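Local coordinates for protein TudS (Uncultured bacterium, PDB 6Z96) that removes sulfur from thiouracil without net redox change, using a [4Fe-4S] cluster that takes up the sulfur as a [4Fe-5S] intermediate, at the iron/sulfur cluster and hydrosulfuric acid site. Numbering follows the deposited sequence.

The iron/sulfur cluster and hydrosulfuric acid site. Residues 8-10, 16-18, 42-45, 54, 98, 101, 103-104. With SF4 (iron/sulfur cluster), chain B; H2S (hydrosulfuric acid), chain C.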
# COMPACT_ATOMS: atom_id res chain seq x y z
N SER A 8 -1.60 -0.17 -4.39
CA SER A 8 -0.50 -1.15 -4.23
C SER A 8 -0.34 -1.94 -5.53
O SER A 8 -1.32 -2.48 -6.04
CB SER A 8 -0.86 -2.16 -3.14
OG SER A 8 -0.75 -1.57 -1.86
N ALA A 9 0.87 -1.94 -6.10
CA ALA A 9 1.08 -2.56 -7.41
C ALA A 9 0.69 -4.03 -7.44
O ALA A 9 0.22 -4.52 -8.48
CB ALA A 9 2.53 -2.37 -7.86
N CYS A 10 0.85 -4.74 -6.31
CA CYS A 10 0.48 -6.15 -6.27
C CYS A 10 -1.04 -6.34 -6.46
O CYS A 10 -1.45 -7.36 -7.03
CB CYS A 10 0.96 -6.81 -4.98
SG CYS A 10 0.31 -6.02 -3.48
N VAL A 16 5.34 -8.08 -7.84
CA VAL A 16 6.30 -7.37 -6.99
C VAL A 16 6.25 -7.81 -5.52
O VAL A 16 6.99 -7.23 -4.73
CB VAL A 16 6.06 -5.85 -7.09
CG1 VAL A 16 6.45 -5.31 -8.47
CG2 VAL A 16 4.61 -5.50 -6.74
N ARG A 17 5.41 -8.81 -5.13
CA ARG A 17 5.35 -9.26 -3.74
C ARG A 17 6.68 -9.83 -3.31
O ARG A 17 7.50 -10.20 -4.17
CB ARG A 17 4.23 -10.31 -3.56
CG ARG A 17 2.82 -9.69 -3.57
CD ARG A 17 2.44 -9.07 -2.22
NE ARG A 17 2.18 -10.11 -1.21
CZ ARG A 17 1.78 -9.88 0.03
NH1 ARG A 17 1.55 -8.63 0.44
NH2 ARG A 17 1.55 -10.89 0.87
N TYR A 18 6.89 -9.97 -1.99
CA TYR A 18 8.15 -10.49 -1.47
C TYR A 18 8.47 -11.88 -2.03
O TYR A 18 9.64 -12.22 -2.15
CB TYR A 18 8.14 -10.51 0.07
CG TYR A 18 7.29 -11.61 0.66
CD1 TYR A 18 5.91 -11.52 0.66
CD2 TYR A 18 7.87 -12.78 1.12
CE1 TYR A 18 5.12 -12.56 1.15
CE2 TYR A 18 7.09 -13.84 1.60
CZ TYR A 18 5.71 -13.70 1.65
OH TYR A 18 4.93 -14.72 2.16
N PHE A 42 1.82 1.55 -7.46
CA PHE A 42 3.00 1.92 -6.70
C PHE A 42 3.33 0.81 -5.74
O PHE A 42 2.43 0.30 -5.08
CB PHE A 42 2.75 3.24 -5.92
CG PHE A 42 4.00 3.76 -5.25
CD1 PHE A 42 4.24 3.52 -3.90
CD2 PHE A 42 4.96 4.43 -5.97
CE1 PHE A 42 5.42 3.94 -3.30
CE2 PHE A 42 6.14 4.88 -5.36
CZ PHE A 42 6.35 4.63 -4.02
N CYS A 43 4.63 0.46 -5.64
CA CYS A 43 5.04 -0.53 -4.63
C CYS A 43 6.09 0.14 -3.76
O CYS A 43 7.21 0.34 -4.21
CB CYS A 43 5.63 -1.79 -5.27
SG CYS A 43 6.34 -2.91 -4.05
N PRO A 44 5.77 0.45 -2.50
CA PRO A 44 6.76 1.12 -1.64
C PRO A 44 8.05 0.34 -1.45
O PRO A 44 9.11 0.96 -1.38
CB PRO A 44 6.01 1.26 -0.30
CG PRO A 44 4.52 1.25 -0.68
CD PRO A 44 4.44 0.32 -1.87
N GLU A 45 7.98 -1.00 -1.35
CA GLU A 45 9.21 -1.75 -1.09
C GLU A 45 10.15 -1.74 -2.27
O GLU A 45 11.36 -1.56 -2.09
CB GLU A 45 8.91 -3.15 -0.58
CG GLU A 45 8.36 -3.02 0.83
CD GLU A 45 7.68 -4.26 1.37
OE1 GLU A 45 8.07 -5.38 0.95
OE2 GLU A 45 6.79 -4.14 2.25
N ARG A 54 12.28 -11.01 -1.89
CA ARG A 54 12.96 -10.45 -0.73
C ARG A 54 12.42 -11.19 0.49
O ARG A 54 11.32 -11.75 0.45
CB ARG A 54 12.72 -8.92 -0.65
CG ARG A 54 11.27 -8.54 -0.69
CD ARG A 54 11.14 -7.03 -0.82
NE ARG A 54 9.73 -6.62 -0.97
CZ ARG A 54 9.05 -6.66 -2.11
NH1 ARG A 54 9.64 -7.09 -3.23
NH2 ARG A 54 7.78 -6.32 -2.14
N LYS A 98 -2.63 -2.84 -0.00
CA LYS A 98 -2.76 -4.25 0.39
C LYS A 98 -2.78 -4.49 1.90
O LYS A 98 -1.85 -4.14 2.62
CB LYS A 98 -1.62 -5.05 -0.28
CG LYS A 98 -1.56 -6.53 0.13
CD LYS A 98 -2.71 -7.31 -0.52
CE LYS A 98 -2.82 -8.69 0.11
NZ LYS A 98 -3.55 -8.64 1.42
N SER A 101 0.26 -5.96 5.14
CA SER A 101 1.66 -5.72 4.79
C SER A 101 2.37 -4.77 5.78
O SER A 101 1.78 -3.80 6.24
CB SER A 101 1.71 -5.14 3.37
OG SER A 101 2.91 -4.43 3.07
N SER A 103 4.32 -2.53 4.86
CA SER A 103 4.26 -1.25 4.17
C SER A 103 2.82 -0.80 4.01
O SER A 103 2.49 0.33 4.36
CB SER A 103 4.85 -1.32 2.76
OG SER A 103 6.26 -1.46 2.78
N CYS A 104 1.98 -1.66 3.43
CA CYS A 104 0.66 -1.32 2.93
C CYS A 104 -0.50 -1.65 3.84
O CYS A 104 -1.62 -1.20 3.56
CB CYS A 104 0.49 -1.96 1.55
SG CYS A 104 1.67 -1.32 0.32
FE1 SF4 B . 4.15 -5.49 -0.74
FE2 SF4 B . 2.18 -5.04 -2.53
FE3 SF4 B . 4.56 -3.69 -2.78
FE4 SF4 B . 2.79 -3.06 -0.77
S1 SF4 B . 2.51 -2.80 -3.06
S2 SF4 B . 5.05 -3.29 -0.55
S3 SF4 B . 1.95 -5.16 -0.25
S4 SF4 B . 4.20 -5.96 -3.00
S H2S C . 5.24 -7.50 -0.14
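A cubane [4Fe-4S] cluster, wholly buried and partly occupied, forms the catalytic site, held by three cysteines. Cys10 SG, from the 3-10 helix 9-12, binds SF4 FE2 at 2.3 Å; its thiolate sits in the crowded position between backbone N and carbonyl carbon (chi1 58°). Cys43 SG, anti to its backbone N (chi1 172°), binds SF4 FE3, and Cys104 SG, beside its N, binds SF4 FE4. SF4 FE1 takes no cysteine: the partly occupied H2S sulfur completes its near-tetrahedral shell at 2.4 Å. Arg54 NH2 lies 3.4 Å from the H2S sulfur, which sits to one side of the guanidinium plane, and the bent Arg17 chain brings CD and NH1 alongside that sulfur. The Arg54 guanidinium is fixed in its plane: NH1 and NH2 grip Val16 O end-on, while NE makes a salt-bridging hydrogen bond of 2.8 Å to Glu45 OE1, on its anti lone pair. Glu45 lays its carboxylate along the cluster, CD 3.4 Å from SF4 S2 and OE1 3.7 Å from the H2S sulfur; Ser103 OG bonds OE2 at 2.8 Å, also on the anti side. An alanine here, lacking the carboxylate, would probably loosen Arg54 and Ser103 and disturb the surroundings of the bound sulfur. Ser101 OG, 3.5 Å from SF4 S3, accepts a nearly straight bond from Cys104 N (177°), steadying that ligand loop. The site thus offers an iron not bound by a cysteine, whose fourth position takes up the sulfur removed from thiouracil.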